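Local coordinates for protein aminoglycoside N(3)-acetyltransferase, AAC(3)-IVa (Escherichia coli, PDB 6MN3) that catalyses transfer of the acetyl group of acetyl-CoA to the N3 amine of 2-deoxystreptamine antibiotics, probably conferring resistance to gentamicin, kanamycin, tobramycin, neomycin and apramycin, at residues F33-D41 with G211-R219; H149-L160 with N188-D199. One frame throughout, in Å; residues are numbered along the deposited sequence.

Contact 1 (F33-D41 with G211-R219); sequences FRSVRPLED and GPVGHAFAR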
loop_
_atom_site.group_PDB
_atom_site.type_symbol
_atom_site.label_atom_id
_atom_site.label_comp_id
_atom_site.label_asym_id
_atom_site.label_seq_id
_atom_site.Cartn_x
_atom_site.Cartn_y
_atom_site.Cartn_z
ATOM N N PHE A 33 7.158 1.429 -10.882
ATOM C CA PHE A 33 8.331 2.103 -11.430
ATOM C C PHE A 33 8.207 2.324 -12.931
ATOM O O PHE A 33 8.782 3.279 -13.464
ATOM C CB PHE A 33 9.600 1.310 -11.119
ATOM C CG PHE A 33 10.859 1.980 -11.591
ATOM C CD1 PHE A 33 11.344 3.105 -10.945
ATOM C CD2 PHE A 33 11.547 1.498 -12.692
ATOM C CE1 PHE A 33 12.496 3.730 -11.380
ATOM C CE2 PHE A 33 12.701 2.121 -13.133
ATOM C CZ PHE A 33 13.174 3.237 -12.475
ATOM N N ARG A 34 7.461 1.460 -13.627
ATOM C CA ARG A 34 7.249 1.654 -15.057
ATOM C C ARG A 34 6.576 2.989 -15.348
ATOM O O ARG A 34 6.841 3.606 -16.385
ATOM C CB ARG A 34 6.411 0.508 -15.626
ATOM C CG ARG A 34 7.088 -0.850 -15.569
ATOM C CD ARG A 34 6.261 -1.898 -16.289
ATOM N NE ARG A 34 4.980 -2.128 -15.624
ATOM C CZ ARG A 34 3.856 -2.448 -16.259
ATOM N NH1 ARG A 34 3.849 -2.575 -17.580
ATOM N NH2 ARG A 34 2.737 -2.640 -15.573
ATOM N N SER A 35 5.707 3.449 -14.445
ATOM C CA SER A 35 5.039 4.729 -14.647
ATOM C C SER A 35 5.971 5.905 -14.374
ATOM O O SER A 35 5.874 6.940 -15.044
ATOM C CB SER A 35 3.803 4.812 -13.755
ATOM O OG SER A 35 3.059 5.987 -14.022
ATOM N N VAL A 36 6.875 5.767 -13.405
ATOM C CA VAL A 36 7.750 6.876 -13.039
ATOM C C VAL A 36 8.914 6.990 -14.015
ATOM O O VAL A 36 9.330 8.097 -14.374
ATOM C CB VAL A 36 8.239 6.697 -11.592
ATOM C CG1 VAL A 36 9.081 7.882 -11.170
ATOM C CG2 VAL A 36 7.058 6.512 -10.656
ATOM N N ARG A 37 9.452 5.851 -14.457
ATOM C CA ARG A 37 10.578 5.730 -15.378
ATOM C C ARG A 37 10.354 6.591 -16.618
ATOM O O ARG A 37 9.206 6.775 -17.045
ATOM C CB ARG A 37 10.767 4.248 -15.738
ATOM C CG ARG A 37 11.385 3.948 -17.089
ATOM C CD ARG A 37 11.769 2.485 -17.208
ATOM N NE ARG A 37 10.635 1.657 -17.607
ATOM C CZ ARG A 37 10.732 0.388 -17.989
ATOM N NH1 ARG A 37 11.916 -0.210 -18.025
ATOM N NH2 ARG A 37 9.644 -0.286 -18.337
ATOM N N PRO A 38 11.418 7.149 -17.225
ATOM C CA PRO A 38 12.822 7.022 -16.811
ATOM C C PRO A 38 13.318 8.091 -15.839
ATOM O O PRO A 38 12.907 9.247 -15.899
ATOM C CB PRO A 38 13.575 7.119 -18.139
ATOM C CG PRO A 38 12.723 7.995 -18.977
ATOM C CD PRO A 38 11.298 7.714 -18.581
ATOM N N LEU A 39 14.205 7.672 -14.939
ATOM C CA LEU A 39 14.894 8.561 -14.018
ATOM C C LEU A 39 16.389 8.299 -14.096
ATOM O O LEU A 39 16.825 7.197 -14.438
ATOM C CB LEU A 39 14.440 8.361 -12.568
ATOM C CG LEU A 39 12.971 8.052 -12.317
ATOM C CD1 LEU A 39 12.790 7.503 -10.915
ATOM C CD2 LEU A 39 12.142 9.303 -12.519
ATOM N N GLU A 40 17.171 9.319 -13.767
ATOM C CA GLU A 40 18.591 9.103 -13.543
ATOM C C GLU A 40 18.784 8.389 -12.211
ATOM O O GLU A 40 18.232 8.809 -11.188
ATOM C CB GLU A 40 19.347 10.429 -13.560
ATOM C CG GLU A 40 20.849 10.269 -13.691
ATOM C CD GLU A 40 21.493 11.412 -14.446
ATOM O OE1 GLU A 40 21.705 12.482 -13.837
ATOM O OE2 GLU A 40 21.786 11.242 -15.649
ATOM N N ASP A 41 19.543 7.295 -12.239
ATOM C CA ASP A 41 19.895 6.413 -11.124
ATOM C C ASP A 41 18.778 5.425 -10.785
ATOM O O ASP A 41 18.912 4.684 -9.800
ATOM C CB ASP A 41 20.298 7.179 -9.853
ATOM C CG ASP A 41 21.643 7.868 -9.992
ATOM O OD1 ASP A 41 22.581 7.243 -10.531
ATOM O OD2 ASP A 41 21.761 9.037 -9.572
ATOM N N GLY A 211 -0.540 15.374 -8.691
ATOM C CA GLY A 211 0.550 16.009 -9.384
ATOM C C GLY A 211 1.506 14.991 -9.965
ATOM O O GLY A 211 1.329 13.778 -9.814
ATOM N N PRO A 212 2.543 15.468 -10.648
ATOM C CA PRO A 212 3.514 14.553 -11.252
ATOM C C PRO A 212 4.672 14.220 -10.324
ATOM O O PRO A 212 5.166 15.057 -9.565
ATOM C CB PRO A 212 4.004 15.346 -12.470
ATOM C CG PRO A 212 3.949 16.768 -12.011
ATOM C CD PRO A 212 2.794 16.870 -11.030
ATOM N N VAL A 213 5.099 12.963 -10.387
ATOM C CA VAL A 213 6.355 12.510 -9.804
ATOM C C VAL A 213 7.057 11.715 -10.894
ATOM O O VAL A 213 6.592 10.635 -11.274
ATOM C CB VAL A 213 6.154 11.660 -8.544
ATOM C CG1 VAL A 213 7.472 11.037 -8.112
ATOM C CG2 VAL A 213 5.569 12.501 -7.422
ATOM N N GLY A 214 8.160 12.244 -11.402
ATOM C CA GLY A 214 8.744 11.661 -12.597
ATOM C C GLY A 214 7.774 11.841 -13.745
ATOM O O GLY A 214 7.258 12.939 -13.979
ATOM N N HIS A 215 7.504 10.761 -14.468
ATOM C CA HIS A 215 6.481 10.776 -15.504
ATOM C C HIS A 215 5.125 10.310 -14.993
ATOM O O HIS A 215 4.164 10.279 -15.767
ATOM C CB HIS A 215 6.912 9.905 -16.687
ATOM C CG HIS A 215 8.179 10.360 -17.340
ATOM N ND1 HIS A 215 8.193 11.129 -18.483
ATOM C CD2 HIS A 215 9.476 10.159 -17.005
ATOM C CE1 HIS A 215 9.444 11.380 -18.826
ATOM N NE2 HIS A 215 10.242 10.802 -17.946
ATOM N N ALA A 216 5.021 9.968 -13.714
ATOM C CA ALA A 216 3.846 9.294 -13.189
ATOM C C ALA A 216 2.815 10.282 -12.666
ATOM O O ALA A 216 3.159 11.321 -12.095
ATOM C CB ALA A 216 4.238 8.330 -12.069
ATOM N N PHE A 217 1.546 9.949 -12.880
ATOM C CA PHE A 217 0.454 10.586 -12.159
ATOM C C PHE A 217 0.485 10.110 -10.710
ATOM O O PHE A 217 0.348 8.912 -10.441
ATOM C CB PHE A 217 -0.874 10.237 -12.832
ATOM C CG PHE A 217 -2.082 10.826 -12.158
ATOM C CD1 PHE A 217 -3.053 10.006 -11.607
ATOM C CD2 PHE A 217 -2.258 12.198 -12.095
ATOM C CE1 PHE A 217 -4.169 10.543 -10.993
ATOM C CE2 PHE A 217 -3.374 12.741 -11.483
ATOM C CZ PHE A 217 -4.329 11.911 -10.931
ATOM N N ALA A 218 0.694 11.033 -9.778
ATOM C CA ALA A 218 0.837 10.695 -8.370
ATOM C C ALA A 218 -0.340 11.235 -7.574
ATOM O O ALA A 218 -0.826 12.340 -7.834
ATOM C CB ALA A 218 2.145 11.243 -7.797
ATOM N N ARG A 219 -0.792 10.450 -6.599
ATOM C CA ARG A 219 -1.891 10.834 -5.726
ATOM C C ARG A 219 -1.444 10.684 -4.284
ATOM O O ARG A 219 -0.844 9.668 -3.919
ATOM C CB ARG A 219 -3.137 9.987 -5.997
ATOM C CG ARG A 219 -3.966 10.504 -7.157
ATOM C CD ARG A 219 -5.009 9.499 -7.595
ATOM N NE ARG A 219 -4.442 8.453 -8.436
ATOM C CZ ARG A 219 -5.139 7.754 -9.325
ATOM N NH1 ARG A 219 -6.431 7.995 -9.495
ATOM N NH2 ARG A 219 -4.542 6.818 -10.048
#
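His215, in the two-residue loop (Gly214-His215) of the hairpin formed by strands 208-213 and 216-222, rests against the chain leaving the short helix 33-36. The hairpin closes through a type II' turn from Val213 to Ala216, with Gly214 at its positive-phi corner. The one hydrogen bond across runs from His215 N to Val36 O, 3.2 Å long and nearly straight at 167°.

The histidine side chain can be followed outward from CB. CB of His215 is 3.5 Å from Ser35 O. Chi1 of -61° sets CG anti to the carbonyl carbon and swings the ring toward the chain at Arg37 and Pro38. CG then comes close to Arg37 O, and CD2 of the ring is 3.3 Å from Val36 O, which lies at the ring edge. At the far end, NE2 is 3.3 Å from Pro38 CD, the proline crossing the histidine at about a right angle after its cis peptide bond. NE2 also hydrogen-bonds to Tyr5 O, and the ring meets Trp7 edge-to-face, so residues near the N-terminus also hold the ring.

Further along the hairpin the packing is mostly between small groups, with two oxygens among them. Ala216 CB points at the helix and touches Val36 CG2 at 3.6 Å and Ser35 OG at 3.3 Å. CG1 of Val36 lies against Val213 O, and Leu39 CD2 reaches Gly214 CA.

One straight main-chain bond, a histidine ring set against carbonyl oxygens and a proline, and small apolar contacts thus join the two segments, with no charge paired across them.

Contact 2 (H149-L160 with N188-D199); sequences HDANTTLHLAEL and NDHCCERFALAD. With ZN (zinc ion), chain D.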
loop_
_atom_site.group_PDB
_atom_site.type_symbol
_atom_site.label_atom_id
_atom_site.label_comp_id
_atom_site.label_asym_id
_atom_site.label_seq_id
_atom_site.Cartn_x
_atom_site.Cartn_y
_atom_site.Cartn_z
ATOM N N HIS A 149 -6.301 3.482 -7.083
ATOM C CA HIS A 149 -6.726 3.133 -5.734
ATOM C C HIS A 149 -6.933 1.638 -5.547
ATOM O O HIS A 149 -7.099 1.194 -4.406
ATOM C CB HIS A 149 -8.004 3.888 -5.372
ATOM C CG HIS A 149 -7.755 5.274 -4.866
ATOM N ND1 HIS A 149 -7.378 5.534 -3.565
ATOM C CD2 HIS A 149 -7.814 6.475 -5.488
ATOM C CE1 HIS A 149 -7.222 6.835 -3.407
ATOM N NE2 HIS A 149 -7.478 7.430 -4.559
ATOM N N ASP A 150 -6.923 0.855 -6.627
ATOM C CA ASP A 150 -6.999 -0.594 -6.488
ATOM C C ASP A 150 -5.796 -1.156 -5.745
ATOM O O ASP A 150 -5.862 -2.282 -5.243
ATOM C CB ASP A 150 -7.125 -1.252 -7.864
ATOM C CG ASP A 150 -5.952 -0.943 -8.770
ATOM O OD1 ASP A 150 -5.294 0.099 -8.565
ATOM O OD2 ASP A 150 -5.686 -1.743 -9.691
ATOM N N ALA A 151 -4.704 -0.398 -5.664
ATOM C CA ALA A 151 -3.536 -0.775 -4.881
ATOM C C ALA A 151 -3.487 -0.080 -3.527
ATOM O O ALA A 151 -2.551 -0.318 -2.757
ATOM C CB ALA A 151 -2.256 -0.472 -5.664
ATOM N N ASN A 152 -4.466 0.774 -3.221
ATOM C CA ASN A 152 -4.521 1.465 -1.937
ATOM C C ASN A 152 -4.861 0.483 -0.823
ATOM O O ASN A 152 -6.033 0.320 -0.468
ATOM C CB ASN A 152 -5.542 2.604 -1.983
ATOM C CG ASN A 152 -5.428 3.541 -0.796
ATOM O OD1 ASN A 152 -4.721 3.258 0.171
ATOM N ND2 ASN A 152 -6.127 4.670 -0.866
ATOM N N THR A 153 -3.834 -0.161 -0.262
ATOM C CA THR A 153 -4.044 -1.203 0.738
ATOM C C THR A 153 -4.820 -0.686 1.945
ATOM O O THR A 153 -5.571 -1.445 2.572
ATOM C CB THR A 153 -2.691 -1.778 1.165
ATOM O OG1 THR A 153 -2.082 -2.439 0.050
ATOM C CG2 THR A 153 -2.846 -2.771 2.299
ATOM N N THR A 154 -4.675 0.604 2.270
ATOM C CA THR A 154 -5.383 1.171 3.415
ATOM C C THR A 154 -6.894 0.999 3.286
ATOM O O THR A 154 -7.598 0.908 4.300
ATOM C CB THR A 154 -5.010 2.648 3.575
ATOM O OG1 THR A 154 -3.597 2.761 3.796
ATOM C CG2 THR A 154 -5.745 3.280 4.751
ATOM N N LEU A 155 -7.408 0.922 2.056
ATOM C CA LEU A 155 -8.834 0.676 1.869
ATOM C C LEU A 155 -9.244 -0.690 2.404
ATOM O O LEU A 155 -10.356 -0.844 2.922
ATOM C CB LEU A 155 -9.198 0.805 0.391
ATOM C CG LEU A 155 -9.283 2.244 -0.120
ATOM C CD1 LEU A 155 -9.586 2.280 -1.610
ATOM C CD2 LEU A 155 -10.329 3.026 0.663
ATOM N N HIS A 156 -8.365 -1.690 2.295
ATOM C CA HIS A 156 -8.658 -2.995 2.882
ATOM C C HIS A 156 -8.777 -2.898 4.398
ATOM O O HIS A 156 -9.592 -3.596 5.013
ATOM C CB HIS A 156 -7.577 -4.002 2.496
ATOM C CG HIS A 156 -7.758 -4.591 1.133
ATOM N ND1 HIS A 156 -8.836 -5.383 0.801
ATOM C CD2 HIS A 156 -6.994 -4.509 0.017
ATOM C CE1 HIS A 156 -8.730 -5.761 -0.460
ATOM N NE2 HIS A 156 -7.621 -5.244 -0.959
ATOM N N LEU A 157 -7.963 -2.041 5.018
ATOM C CA LEU A 157 -8.095 -1.800 6.449
ATOM C C LEU A 157 -9.452 -1.187 6.774
ATOM O O LEU A 157 -10.058 -1.506 7.803
ATOM C CB LEU A 157 -6.961 -0.893 6.930
ATOM C CG LEU A 157 -7.126 -0.159 8.264
ATOM C CD1 LEU A 157 -7.172 -1.140 9.430
ATOM C CD2 LEU A 157 -6.007 0.853 8.456
ATOM N N ALA A 158 -9.949 -0.313 5.894
ATOM C CA ALA A 158 -11.242 0.320 6.126
ATOM C C ALA A 158 -12.372 -0.700 6.087
ATOM O O ALA A 158 -13.324 -0.608 6.868
ATOM C CB ALA A 158 -11.476 1.425 5.097
ATOM N N GLU A 159 -12.284 -1.680 5.182
ATOM C CA GLU A 159 -13.282 -2.743 5.149
ATOM C C GLU A 159 -13.318 -3.499 6.470
ATOM O O GLU A 159 -14.396 -3.814 6.987
ATOM C CB GLU A 159 -12.988 -3.712 4.005
ATOM C CG GLU A 159 -13.069 -3.113 2.616
ATOM C CD GLU A 159 -12.626 -4.094 1.549
ATOM O OE1 GLU A 159 -11.502 -4.627 1.661
ATOM O OE2 GLU A 159 -13.406 -4.339 0.604
ATOM N N LEU A 160 -12.145 -3.794 7.031
ATOM C CA LEU A 160 -12.093 -4.565 8.268
ATOM C C LEU A 160 -12.598 -3.750 9.451
ATOM O O LEU A 160 -13.267 -4.287 10.340
ATOM C CB LEU A 160 -10.669 -5.057 8.512
ATOM C CG LEU A 160 -10.269 -6.221 7.605
ATOM C CD1 LEU A 160 -8.796 -6.549 7.759
ATOM C CD2 LEU A 160 -11.130 -7.438 7.903
ATOM N N ASN A 188 -10.955 -10.386 3.230
ATOM C CA ASN A 188 -11.847 -9.562 2.418
ATOM C C ASN A 188 -11.133 -9.162 1.127
ATOM O O ASN A 188 -10.702 -8.025 0.935
ATOM C CB ASN A 188 -12.302 -8.342 3.212
ATOM C CG ASN A 188 -11.152 -7.647 3.914
ATOM O OD1 ASN A 188 -10.483 -8.235 4.764
ATOM N ND2 ASN A 188 -10.911 -6.390 3.557
ATOM N N ASP A 189 -11.012 -10.136 0.229
ATOM C CA ASP A 189 -10.327 -9.950 -1.039
ATOM C C ASP A 189 -11.317 -10.010 -2.196
ATOM O O ASP A 189 -12.303 -10.750 -2.155
ATOM C CB ASP A 189 -9.234 -11.006 -1.239
ATOM C CG ASP A 189 -8.072 -10.496 -2.069
ATOM O OD1 ASP A 189 -6.918 -10.880 -1.782
ATOM O OD2 ASP A 189 -8.310 -9.706 -3.007
ATOM N N HIS A 190 -11.039 -9.219 -3.226
ATOM C CA HIS A 190 -11.845 -9.189 -4.440
ATOM C C HIS A 190 -10.979 -8.623 -5.561
ATOM O O HIS A 190 -9.758 -8.498 -5.420
ATOM C CB HIS A 190 -13.128 -8.378 -4.231
ATOM C CG HIS A 190 -12.934 -7.137 -3.415
ATOM N ND1 HIS A 190 -12.689 -5.906 -3.981
ATOM C CD2 HIS A 190 -12.951 -6.940 -2.075
ATOM C CE1 HIS A 190 -12.563 -5.001 -3.026
ATOM N NE2 HIS A 190 -12.717 -5.604 -1.860
ATOM N N CYS A 191 -11.616 -8.276 -6.682
ATOM C CA CYS A 191 -10.879 -7.724 -7.812
ATOM C C CYS A 191 -10.294 -6.351 -7.510
ATOM O O CYS A 191 -9.415 -5.893 -8.249
ATOM C CB CYS A 191 -11.785 -7.641 -9.041
ATOM S SG CYS A 191 -13.054 -6.363 -8.931
ATOM N N CYS A 192 -10.770 -5.684 -6.457
ATOM C CA CYS A 192 -10.292 -4.379 -6.005
ATOM C C CYS A 192 -10.481 -3.278 -7.041
ATOM O O CYS A 192 -10.025 -2.149 -6.826
ATOM C CB CYS A 192 -8.819 -4.437 -5.578
ATOM S SG CYS A 192 -8.473 -5.582 -4.225
ATOM N N GLU A 193 -11.145 -3.572 -8.162
ATOM C CA GLU A 193 -11.351 -2.556 -9.188
ATOM C C GLU A 193 -12.239 -1.429 -8.679
ATOM O O GLU A 193 -12.013 -0.258 -9.006
ATOM C CB GLU A 193 -11.958 -3.191 -10.439
ATOM C CG GLU A 193 -10.955 -3.915 -11.318
ATOM C CD GLU A 193 -11.620 -4.807 -12.346
ATOM O OE1 GLU A 193 -12.033 -5.929 -11.987
ATOM O OE2 GLU A 193 -11.734 -4.383 -13.515
ATOM N N ARG A 194 -13.249 -1.760 -7.873
ATOM C CA ARG A 194 -14.167 -0.760 -7.344
ATOM C C ARG A 194 -13.524 0.145 -6.305
ATOM O O ARG A 194 -14.187 1.073 -5.828
ATOM C CB ARG A 194 -15.399 -1.442 -6.747
ATOM C CG ARG A 194 -16.183 -2.278 -7.748
ATOM C CD ARG A 194 -17.422 -1.543 -8.229
ATOM N NE ARG A 194 -18.408 -1.384 -7.165
ATOM C CZ ARG A 194 -19.606 -0.835 -7.333
ATOM N NH1 ARG A 194 -19.971 -0.388 -8.528
ATOM N NH2 ARG A 194 -20.439 -0.731 -6.308
ATOM N N PHE A 195 -12.263 -0.100 -5.937
ATOM C CA PHE A 195 -11.540 0.844 -5.093
ATOM C C PHE A 195 -11.381 2.199 -5.768
ATOM O O PHE A 195 -11.175 3.203 -5.078
ATOM C CB PHE A 195 -10.159 0.292 -4.730
ATOM C CG PHE A 195 -10.173 -0.697 -3.597
ATOM C CD1 PHE A 195 -11.367 -1.119 -3.036
ATOM C CD2 PHE A 195 -8.985 -1.202 -3.092
ATOM C CE1 PHE A 195 -11.378 -2.030 -1.993
ATOM C CE2 PHE A 195 -8.987 -2.110 -2.049
ATOM C CZ PHE A 195 -10.185 -2.526 -1.500
ATOM N N ALA A 196 -11.478 2.249 -7.100
ATOM C CA ALA A 196 -11.349 3.508 -7.824
ATOM C C ALA A 196 -12.464 4.490 -7.488
ATOM O O ALA A 196 -12.340 5.679 -7.803
ATOM C CB ALA A 196 -11.320 3.244 -9.330
ATOM N N LEU A 197 -13.553 4.022 -6.867
ATOM C CA LEU A 197 -14.590 4.938 -6.405
ATOM C C LEU A 197 -14.041 5.935 -5.393
ATOM O O LEU A 197 -14.478 7.092 -5.357
ATOM C CB LEU A 197 -15.750 4.156 -5.789
ATOM C CG LEU A 197 -16.549 3.226 -6.702
ATOM C CD1 LEU A 197 -17.558 2.433 -5.887
ATOM C CD2 LEU A 197 -17.239 4.016 -7.801
ATOM N N ALA A 198 -13.084 5.508 -4.566
ATOM C CA ALA A 198 -12.499 6.397 -3.572
ATOM C C ALA A 198 -11.822 7.604 -4.204
ATOM O O ALA A 198 -11.695 8.642 -3.547
ATOM C CB ALA A 198 -11.499 5.629 -2.706
ATOM N N ASP A 199 -11.392 7.492 -5.463
ATOM C CA ASP A 199 -10.756 8.622 -6.132
ATOM C C ASP A 199 -11.692 9.822 -6.184
ATOM O O ASP A 199 -11.311 10.939 -5.816
ATOM C CB ASP A 199 -10.312 8.216 -7.537
ATOM C CG ASP A 199 -9.280 9.159 -8.113
ATOM O OD1 ASP A 199 -8.117 9.110 -7.665
ATOM O OD2 ASP A 199 -9.629 9.953 -9.012
HETATM ZN ZN ZN D . -15.224 -7.226 -9.103
#
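The Phe195 ring is sandwiched between Leu155 CB, a CH-pi contact 3.9 Å from the centroid, and Cys192 CB over the opposite face. Its edge turns to the face of His156 in a T-shaped pair, centroids 4.9 Å apart and planes at 66°. With His190 set obliquely nearby, these rings form an aromatic cluster beside the zinc site of three cysteines and a histidine. At the edge of the His156 ring, NE2 is 3.4 Å from Cys192 SG. The His149 ring carries Ala198 CB over one face; Asn152 ND2 and Asp199 OD1 lie at its edge, and its NE2 is hydrogen-bonded to Gln208 OE1.

Glu159 ties helix 154-161 to the loop. Its OE1 takes Asn188 ND2 at 2.7 Å from above the carboxylate plane, and a weak bond from His156 ND1. Asn188 chi1 of 47° puts CG between the backbone N and carbonyl carbon, turning the amide onto the helix, where OD1 rests on Leu160. The other oxygen, OE2, accepts from His190 NE2 at 2.9 Å through its syn lone pair and is also hydrogen-bonded to Tyr166 OH. His190 ND1 in turn accepts from Cys192 N. His243, Cys249 and Cys252 supply three zinc ligands; the fourth is Cys191 SG, 2.3 Å from the zinc ion.

Contact 1 lies farther out, about 17 Å from the centre of the chain, at the hairpin on one edge of the mixed sheet; contact 2 is about 10 Å from that centre and buries more than twice the surface. Both are partly buried, and both pack against strand 141-145. Contact 1 joins through one backbone bond, a histidine ring and small apolar groups, whereas contact 2 uses several rings, a carboxylate with several partners and a cysteine on zinc. Their centres are about 22 Å apart, but helix 197-204 is followed in the chain by strand 208-213, and a salt bridge from Arg219 NH1 to Asp199 OD1, 2.7 Å, joins the two directly.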